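Local coordinates for acetate CoA-transferase subunit beta (Escherichia coli DH5[alpha], PDB 5DBN), which catalyses, together with the alpha subunit, the transfer of coenzyme A from acetyl-CoA to acetoacetate and other short-chain fatty acids through a covalent enzyme-CoA intermediate, at residues I93-G99 / S132-A138; L101-E105 / I150-M156; A125-V129 / L158-A163. All blocks are in the same frame, centred on the assembly; numbering follows the deposited sequence.

Contact 1 (I93-G99 / S132-A138); sequences IDACVLG and SRKVIIA
This is a parallel pairing of two neighbouring strands, 95-98 and 135-138, in the central sheet of the Rossmann-like CoA-transferase fold. The strand axes approach to 4.7 Å and cross at -22°. The register runs in step: Cys96 pairs with Val135, Val97 with Ile136 and Leu98 with Ile137. Backbone hydrogen bonds alternate as parallel strands require. Cys96 N donates to Lys134 O (2.9 Å), Ile136 N to Cys96 O (2.9 Å), Leu98 N to Ile136 O (2.9 Å) and Ala138 N to Leu98 O (2.9 Å). Before the strands, Arg133 N donates to Ile93 O (3.0 Å). On one face Val97 (t) meets Ala138, CG1 to CB 4.0 Å. On the other, Cys96 (p) puts SG 4.1 Å from Val135 CG2. Cys96 CB lies 3.2 Å from Ser132 OG, which is hydrogen-bonded to Leu128 O. Helix 3-12 packs on the Val97 and Ile136 face, helix 125-131 on the Leu98 and Val135 face. Strand 20-23 continues the sheet beyond 95-98, and strand 166-168 beyond 135-138.

Contact 2 (L101-E105 / I150-M156); sequences LQVDE and ILRRCTM
Two buried polar side chains of 101-105 bind backbone amides of 150-156. Gln102 OE1 accepts from both Thr155 N (3.0 Å) and Met156 N (3.2 Å); its m, t rotamer reaches straight across to the loop. Asp104, in the p rotamer, accepts from Cys154 N through OD2 (3.0 Å), while its OD1 accepts from Asn108 N. The backbones pair in parallel over two residues, Val103 with Ile150 and Asp104 with Leu151. Leu151 N donates to Val103 O (2.9 Å). A weak bond runs from Glu105 N to Leu151 O (3.3 Å). After Leu151 the second segment leaves the strand and loops back beside the first. Leu101 CB lies 3.9 Å from Met156 SD, and Leu151 CD1 is 3.5 Å from Gln102 NE2. Val103 and Ile150 turn to the same face, against Phe176 and Phe174 of strand 172-177. The arrangement is a short parallel edge of a small mixed sheet, with strand 109-110 antiparallel on the other side of 102-104. Leu101 and Gln102 form a classic beta bulge opposite Ala110.

Contact 3 (A125-V129 / L158-A163); sequences AMDLV and LTAQHA
Thr159, Val129 and Met126 bury the most surface where the first turn of helix 125-131 meets the irregular segment 158-163. Thr159 (m) directs its methyl at the helix: CG2 lies 4.0 Å from Ala125 CB, 3.9 Å from Met126 CG and 4.0 Å from Val129 CG2. Its OG1 is hydrogen-bonded to Asn111 OD1. Val129 (m) points toward the loop. Val129 CG2 is 3.5 Å from Ala160 CB, and Val129 CB is 4.3 Å from Ala163 CB. Met126 has chi1 m and chi2 and chi3 t. Met126 CG sits 3.4 Å from Thr159 O and Met126 CE 4.2 Å from Leu158 O. The CA atoms of Met126 and Thr159 are 5.5 Å apart, those of Val129 and Ala163 6.0 Å. A water donates to Val129 O and to Ala163 O, 3.1 Å each. Asp127 is hydrogen-bonded to the alpha subunit, which also packs on Met126 and Leu158. This is helix-on-loop packing at the subunit interface, with Thr159 and Ala160 forming a classic beta bulge opposite Leu109.

How the contacts relate
Contact 1 is the most central of the three and mostly buried. Contact 3 is also buried but reaches the alpha subunit. Contact 2 lies farther out and is only partly buried. Their chemistry follows: regular main-chain hydrogen bonds in contact 1, side-chain-to-amide bonds in contact 2, and apolar packing with one bridging water in contact 3. The segments alternate along the chain. Strands 95-98 and 135-138 of contact 1 lead on to 102-104 and 150-151 of contact 2, and the two contacts meet where Ile137 packs on Val103. Helix 125-131 of contact 3 precedes strand 135-138, and its Val129 rests on Leu98 and Val135.

Contact 1 (I93-G99 / S132-A138)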
loop_
_atom_site.group_PDB
_atom_site.type_symbol
_atom_site.label_atom_id
_atom_site.label_comp_id
_atom_site.label_asym_id
_atom_site.label_seq_id
_atom_site.Cartn_x
_atom_site.Cartn_y
_atom_site.Cartn_z
ATOM N N ILE B 93 10.637 5.689 11.480
ATOM C CA ILE B 93 10.781 5.696 12.928
ATOM C C ILE B 93 12.238 5.976 13.260
ATOM O O ILE B 93 13.117 5.165 12.965
ATOM C CB ILE B 93 10.352 4.356 13.564
ATOM C CG1 ILE B 93 8.917 4.000 13.165
ATOM C CG2 ILE B 93 10.483 4.412 15.082
ATOM C CD1 ILE B 93 7.867 4.991 13.633
ATOM N N ASP B 94 12.489 7.131 13.866
ATOM C CA ASP B 94 13.847 7.534 14.200
ATOM C C ASP B 94 14.437 6.615 15.266
ATOM O O ASP B 94 15.631 6.315 15.246
ATOM C CB ASP B 94 13.874 8.990 14.676
ATOM C CG ASP B 94 13.460 9.969 13.589
ATOM O OD1 ASP B 94 14.240 10.168 12.635
ATOM O OD2 ASP B 94 12.357 10.548 13.693
ATOM N N ALA B 95 13.595 6.158 16.186
ATOM C CA ALA B 95 14.056 5.304 17.272
ATOM C C ALA B 95 12.945 4.419 17.813
ATOM O O ALA B 95 11.817 4.869 17.991
ATOM C CB ALA B 95 14.629 6.152 18.390
ATOM N N CYS B 96 13.270 3.154 18.061
ATOM C CA CYS B 96 12.369 2.266 18.788
ATOM C C CYS B 96 13.062 1.800 20.055
ATOM O O CYS B 96 14.255 1.488 20.048
ATOM C CB CYS B 96 11.940 1.065 17.938
ATOM S SG CYS B 96 13.254 -0.110 17.557
ATOM N N VAL B 97 12.309 1.788 21.148
ATOM C CA VAL B 97 12.798 1.287 22.422
ATOM C C VAL B 97 12.011 0.031 22.772
ATOM O O VAL B 97 10.798 0.090 22.974
ATOM C CB VAL B 97 12.657 2.333 23.545
ATOM C CG1 VAL B 97 13.322 1.834 24.818
ATOM C CG2 VAL B 97 13.261 3.669 23.115
ATOM N N LEU B 98 12.701 -1.105 22.824
ATOM C CA LEU B 98 12.058 -2.383 23.112
ATOM C C LEU B 98 12.712 -3.088 24.287
ATOM O O LEU B 98 13.875 -2.849 24.601
ATOM C CB LEU B 98 12.104 -3.295 21.884
ATOM C CG LEU B 98 11.417 -2.788 20.615
ATOM C CD1 LEU B 98 11.570 -3.815 19.511
ATOM C CD2 LEU B 98 9.945 -2.474 20.861
ATOM N N GLY B 99 11.955 -3.970 24.928
ATOM C CA GLY B 99 12.493 -4.810 25.978
ATOM C C GLY B 99 13.335 -5.910 25.368
ATOM O O GLY B 99 13.459 -6.002 24.144
ATOM N N SER B 132 13.549 0.357 12.273
ATOM C CA SER B 132 13.854 1.580 13.009
ATOM C C SER B 132 15.286 2.038 12.755
ATOM O O SER B 132 16.200 1.221 12.663
ATOM C CB SER B 132 13.632 1.374 14.508
ATOM O OG SER B 132 12.267 1.135 14.790
ATOM N N ARG B 133 15.485 3.348 12.653
ATOM C CA ARG B 133 16.823 3.886 12.424
ATOM C C ARG B 133 17.738 3.618 13.611
ATOM O O ARG B 133 18.928 3.366 13.434
ATOM C CB ARG B 133 16.774 5.388 12.149
ATOM C CG ARG B 133 16.242 5.768 10.786
ATOM C CD ARG B 133 16.501 7.241 10.528
ATOM N NE ARG B 133 15.981 7.686 9.240
ATOM C CZ ARG B 133 16.142 8.913 8.754
ATOM N NH1 ARG B 133 16.811 9.825 9.449
ATOM N NH2 ARG B 133 15.633 9.231 7.569
ATOM N N LYS B 134 17.180 3.681 14.815
ATOM C CA LYS B 134 17.926 3.336 16.019
ATOM C C LYS B 134 17.150 2.351 16.876
ATOM O O LYS B 134 16.026 2.621 17.293
ATOM C CB LYS B 134 18.257 4.588 16.832
ATOM C CG LYS B 134 19.104 4.294 18.059
ATOM C CD LYS B 134 19.426 5.545 18.850
ATOM C CE LYS B 134 20.735 6.161 18.394
ATOM N NZ LYS B 134 21.129 7.314 19.250
ATOM N N VAL B 135 17.778 1.213 17.145
ATOM C CA VAL B 135 17.175 0.163 17.947
ATOM C C VAL B 135 17.773 0.208 19.346
ATOM O O VAL B 135 18.930 -0.162 19.550
ATOM C CB VAL B 135 17.397 -1.230 17.320
ATOM C CG1 VAL B 135 16.761 -2.322 18.176
ATOM C CG2 VAL B 135 16.848 -1.267 15.899
ATOM N N ILE B 136 16.977 0.678 20.300
ATOM C CA ILE B 136 17.405 0.764 21.687
ATOM C C ILE B 136 16.749 -0.349 22.483
ATOM O O ILE B 136 15.527 -0.498 22.469
ATOM C CB ILE B 136 17.055 2.124 22.316
ATOM C CG1 ILE B 136 17.664 3.257 21.483
ATOM C CG2 ILE B 136 17.555 2.183 23.761
ATOM C CD1 ILE B 136 17.272 4.643 21.936
ATOM N N ILE B 137 17.571 -1.140 23.161
ATOM C CA ILE B 137 17.078 -2.205 24.022
ATOM C C ILE B 137 17.194 -1.779 25.481
ATOM O O ILE B 137 18.281 -1.477 25.968
ATOM C CB ILE B 137 17.843 -3.522 23.791
ATOM C CG1 ILE B 137 17.760 -3.935 22.317
ATOM C CG2 ILE B 137 17.296 -4.631 24.688
ATOM C CD1 ILE B 137 16.343 -4.135 21.796
ATOM N N ALA B 138 16.053 -1.765 26.162
ATOM C CA ALA B 138 15.974 -1.402 27.572
ATOM C C ALA B 138 15.712 -2.676 28.355
ATOM O O ALA B 138 14.648 -3.283 28.236
ATOM C CB ALA B 138 14.880 -0.381 27.809
#

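Contact 2 (L101-E105 / I150-M156)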
loop_
_atom_site.group_PDB
_atom_site.type_symbol
_atom_site.label_atom_id
_atom_site.label_comp_id
_atom_site.label_asym_id
_atom_site.label_seq_id
_atom_site.Cartn_x
_atom_site.Cartn_y
_atom_site.Cartn_z
ATOM N N LEU B 101 14.959 -10.190 26.119
ATOM C CA LEU B 101 15.246 -11.391 26.889
ATOM C C LEU B 101 16.735 -11.668 26.792
ATOM O O LEU B 101 17.372 -12.039 27.775
ATOM C CB LEU B 101 14.450 -12.589 26.368
ATOM C CG LEU B 101 12.927 -12.467 26.400
ATOM C CD1 LEU B 101 12.293 -13.491 25.475
ATOM C CD2 LEU B 101 12.420 -12.642 27.825
ATOM N N GLN B 102 17.283 -11.466 25.596
ATOM C CA GLN B 102 18.702 -11.692 25.350
ATOM C C GLN B 102 19.243 -10.804 24.230
ATOM O O GLN B 102 18.545 -10.505 23.259
ATOM C CB GLN B 102 18.955 -13.165 25.012
ATOM C CG GLN B 102 18.682 -14.113 26.167
ATOM C CD GLN B 102 19.032 -15.552 25.858
ATOM O OE1 GLN B 102 19.196 -15.937 24.700
ATOM N NE2 GLN B 102 19.154 -16.358 26.907
ATOM N N VAL B 103 20.498 -10.392 24.390
ATOM C CA VAL B 103 21.240 -9.671 23.361
ATOM C C VAL B 103 22.657 -10.232 23.359
ATOM O O VAL B 103 23.150 -10.644 24.409
ATOM C CB VAL B 103 21.262 -8.147 23.622
ATOM C CG1 VAL B 103 22.044 -7.420 22.534
ATOM C CG2 VAL B 103 19.846 -7.599 23.713
ATOM N N ASP B 104 23.311 -10.265 22.199
ATOM C CA ASP B 104 24.676 -10.784 22.134
ATOM C C ASP B 104 25.647 -9.892 21.365
ATOM O O ASP B 104 25.264 -8.866 20.798
ATOM C CB ASP B 104 24.683 -12.198 21.532
ATOM C CG ASP B 104 24.092 -12.257 20.132
ATOM O OD1 ASP B 104 24.142 -11.249 19.396
ATOM O OD2 ASP B 104 23.586 -13.336 19.758
ATOM N N GLU B 105 26.913 -10.302 21.370
ATOM C CA GLU B 105 28.001 -9.525 20.787
ATOM C C GLU B 105 27.811 -9.276 19.293
ATOM O O GLU B 105 28.368 -8.325 18.743
ATOM C CB GLU B 105 29.336 -10.243 21.023
ATOM C CG GLU B 105 29.419 -11.618 20.371
ATOM C CD GLU B 105 30.618 -12.427 20.832
ATOM O OE1 GLU B 105 30.988 -12.334 22.023
ATOM O OE2 GLU B 105 31.188 -13.167 20.001
ATOM N N ILE B 150 23.021 -10.937 28.589
ATOM C CA ILE B 150 23.923 -10.392 27.578
ATOM C C ILE B 150 24.995 -11.438 27.258
ATOM O O ILE B 150 25.979 -11.568 27.985
ATOM C CB ILE B 150 24.565 -9.073 28.050
ATOM C CG1 ILE B 150 23.467 -8.097 28.493
ATOM C CG2 ILE B 150 25.403 -8.463 26.936
ATOM C CD1 ILE B 150 23.973 -6.819 29.124
ATOM N N LEU B 151 24.796 -12.175 26.165
ATOM C CA LEU B 151 25.559 -13.398 25.896
ATOM C C LEU B 151 26.480 -13.312 24.679
ATOM O O LEU B 151 26.496 -12.314 23.967
ATOM C CB LEU B 151 24.590 -14.565 25.703
ATOM C CG LEU B 151 23.537 -14.739 26.801
ATOM C CD1 LEU B 151 22.543 -15.827 26.417
ATOM C CD2 LEU B 151 24.195 -15.049 28.140
ATOM N N ARG B 152 27.260 -14.366 24.456
ATOM C CA ARG B 152 28.059 -14.486 23.241
ATOM C C ARG B 152 27.159 -14.766 22.047
ATOM O O ARG B 152 27.383 -14.261 20.949
ATOM C CB ARG B 152 29.103 -15.593 23.379
ATOM C CG ARG B 152 30.220 -15.270 24.352
ATOM C CD ARG B 152 31.220 -16.407 24.438
ATOM N NE ARG B 152 32.340 -16.078 25.315
ATOM C CZ ARG B 152 33.414 -16.844 25.479
ATOM N NH1 ARG B 152 33.518 -17.997 24.833
ATOM N NH2 ARG B 152 34.387 -16.457 26.294
ATOM N N ARG B 153 26.141 -15.586 22.279
ATOM C CA ARG B 153 25.177 -15.943 21.251
ATOM C C ARG B 153 23.849 -16.254 21.918
ATOM O O ARG B 153 23.800 -17.034 22.868
ATOM C CB ARG B 153 25.667 -17.144 20.438
ATOM C CG ARG B 153 24.684 -17.648 19.382
ATOM C CD ARG B 153 24.319 -16.560 18.380
ATOM N NE ARG B 153 23.577 -17.080 17.230
ATOM C CZ ARG B 153 22.256 -17.240 17.185
ATOM N NH1 ARG B 153 21.497 -16.925 18.226
ATOM N NH2 ARG B 153 21.689 -17.719 16.085
ATOM N N CYS B 154 22.778 -15.637 21.429
ATOM C CA CYS B 154 21.450 -15.876 21.978
ATOM C C CYS B 154 21.109 -17.359 21.877
ATOM O O CYS B 154 21.362 -17.986 20.850
ATOM C CB CYS B 154 20.402 -15.041 21.242
ATOM S SG CYS B 154 20.550 -13.255 21.492
ATOM N N THR B 155 20.547 -17.915 22.946
ATOM C CA THR B 155 20.135 -19.315 22.946
ATOM C C THR B 155 18.639 -19.403 22.663
ATOM O O THR B 155 18.143 -20.435 22.214
ATOM C CB THR B 155 20.468 -20.015 24.286
ATOM O OG1 THR B 155 20.191 -21.418 24.184
ATOM C CG2 THR B 155 19.667 -19.420 25.429
ATOM N N MET B 156 17.928 -18.311 22.929
ATOM C CA MET B 156 16.498 -18.240 22.657
ATOM C C MET B 156 16.262 -17.815 21.206
ATOM O O MET B 156 17.151 -17.237 20.580
ATOM C CB MET B 156 15.815 -17.262 23.613
ATOM C CG MET B 156 15.972 -17.616 25.082
ATOM S SD MET B 156 15.097 -16.463 26.160
ATOM C CE MET B 156 15.545 -17.094 27.773
#

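Contact 3 (A125-V129 / L158-A163)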
loop_
_atom_site.group_PDB
_atom_site.type_symbol
_atom_site.label_atom_id
_atom_site.label_comp_id
_atom_site.label_asym_id
_atom_site.label_seq_id
_atom_site.Cartn_x
_atom_site.Cartn_y
_atom_site.Cartn_z
ATOM N N ALA B 125 7.404 -6.637 16.583
ATOM C CA ALA B 125 8.752 -6.446 17.112
ATOM C C ALA B 125 9.803 -6.634 16.027
ATOM O O ALA B 125 10.768 -5.870 15.947
ATOM C CB ALA B 125 9.014 -7.400 18.260
ATOM N N MET B 126 9.629 -7.669 15.211
ATOM C CA MET B 126 10.589 -7.949 14.158
ATOM C C MET B 126 10.670 -6.784 13.186
ATOM O O MET B 126 11.753 -6.298 12.925
ATOM C CB MET B 126 10.236 -9.230 13.407
ATOM C CG MET B 126 10.175 -10.457 14.288
ATOM S SD MET B 126 10.373 -11.984 13.348
ATOM C CE MET B 126 10.245 -13.208 14.645
ATOM N N ASP B 127 9.533 -6.312 12.688
ATOM C CA ASP B 127 9.523 -5.160 11.786
ATOM C C ASP B 127 10.170 -3.939 12.433
ATOM O O ASP B 127 10.937 -3.218 11.795
ATOM C CB ASP B 127 8.095 -4.818 11.359
ATOM C CG ASP B 127 7.454 -5.918 10.541
ATOM O OD1 ASP B 127 7.740 -6.011 9.329
ATOM O OD2 ASP B 127 6.661 -6.694 11.115
ATOM N N LEU B 128 9.853 -3.714 13.703
ATOM C CA LEU B 128 10.378 -2.569 14.435
ATOM C C LEU B 128 11.908 -2.578 14.511
ATOM O O LEU B 128 12.544 -1.545 14.293
ATOM C CB LEU B 128 9.785 -2.519 15.847
ATOM C CG LEU B 128 8.428 -1.821 15.991
ATOM C CD1 LEU B 128 7.768 -2.155 17.321
ATOM C CD2 LEU B 128 8.580 -0.314 15.844
ATOM N N VAL B 129 12.504 -3.724 14.835
ATOM C CA VAL B 129 13.958 -3.778 14.987
ATOM C C VAL B 129 14.730 -3.804 13.654
ATOM O O VAL B 129 15.883 -3.379 13.623
ATOM C CB VAL B 129 14.395 -4.996 15.857
ATOM C CG1 VAL B 129 13.803 -4.886 17.254
ATOM C CG2 VAL B 129 13.999 -6.305 15.224
ATOM N N LEU B 158 15.614 -15.901 17.946
ATOM C CA LEU B 158 15.905 -14.510 17.631
ATOM C C LEU B 158 14.669 -13.744 17.176
ATOM O O LEU B 158 13.786 -14.294 16.519
ATOM C CB LEU B 158 16.973 -14.419 16.541
ATOM C CG LEU B 158 18.342 -15.029 16.836
ATOM C CD1 LEU B 158 19.278 -14.800 15.662
ATOM C CD2 LEU B 158 18.933 -14.451 18.105
ATOM N N THR B 159 14.615 -12.474 17.555
ATOM C CA THR B 159 13.666 -11.533 16.984
ATOM C C THR B 159 14.240 -11.033 15.665
ATOM O O THR B 159 13.523 -10.840 14.683
ATOM C CB THR B 159 13.400 -10.348 17.930
ATOM O OG1 THR B 159 12.892 -10.837 19.176
ATOM C CG2 THR B 159 12.405 -9.373 17.321
ATOM N N ALA B 160 15.552 -10.822 15.663
ATOM C CA ALA B 160 16.276 -10.402 14.473
ATOM C C ALA B 160 17.768 -10.613 14.681
ATOM O O ALA B 160 18.213 -10.863 15.801
ATOM C CB ALA B 160 15.987 -8.951 14.156
ATOM N N GLN B 161 18.533 -10.514 13.599
ATOM C CA GLN B 161 19.982 -10.651 13.671
ATOM C C GLN B 161 20.660 -9.331 13.322
ATOM O O GLN B 161 20.242 -8.633 12.395
ATOM C CB GLN B 161 20.466 -11.760 12.732
ATOM C CG GLN B 161 20.120 -11.541 11.270
ATOM C CD GLN B 161 20.656 -12.643 10.376
ATOM O OE1 GLN B 161 21.147 -13.663 10.859
ATOM N NE2 GLN B 161 20.571 -12.438 9.067
ATOM N N HIS B 162 21.699 -8.992 14.083
ATOM C CA HIS B 162 22.521 -7.812 13.821
ATOM C C HIS B 162 21.711 -6.518 13.744
ATOM O O HIS B 162 21.952 -5.686 12.869
ATOM C CB HIS B 162 23.295 -8.003 12.514
ATOM C CG HIS B 162 23.875 -9.374 12.350
ATOM N ND1 HIS B 162 24.857 -9.873 13.179
ATOM C CD2 HIS B 162 23.618 -10.346 11.443
ATOM C CE1 HIS B 162 25.173 -11.097 12.795
ATOM N NE2 HIS B 162 24.438 -11.408 11.743
ATOM N N ALA B 163 20.768 -6.348 14.667
ATOM C CA ALA B 163 19.812 -5.242 14.600
ATOM C C ALA B 163 19.980 -4.210 15.718
ATOM O O ALA B 163 19.574 -3.057 15.564
ATOM C CB ALA B 163 18.397 -5.795 14.620
HETATM O O HOH W 1 18.630 -2.364 12.657
#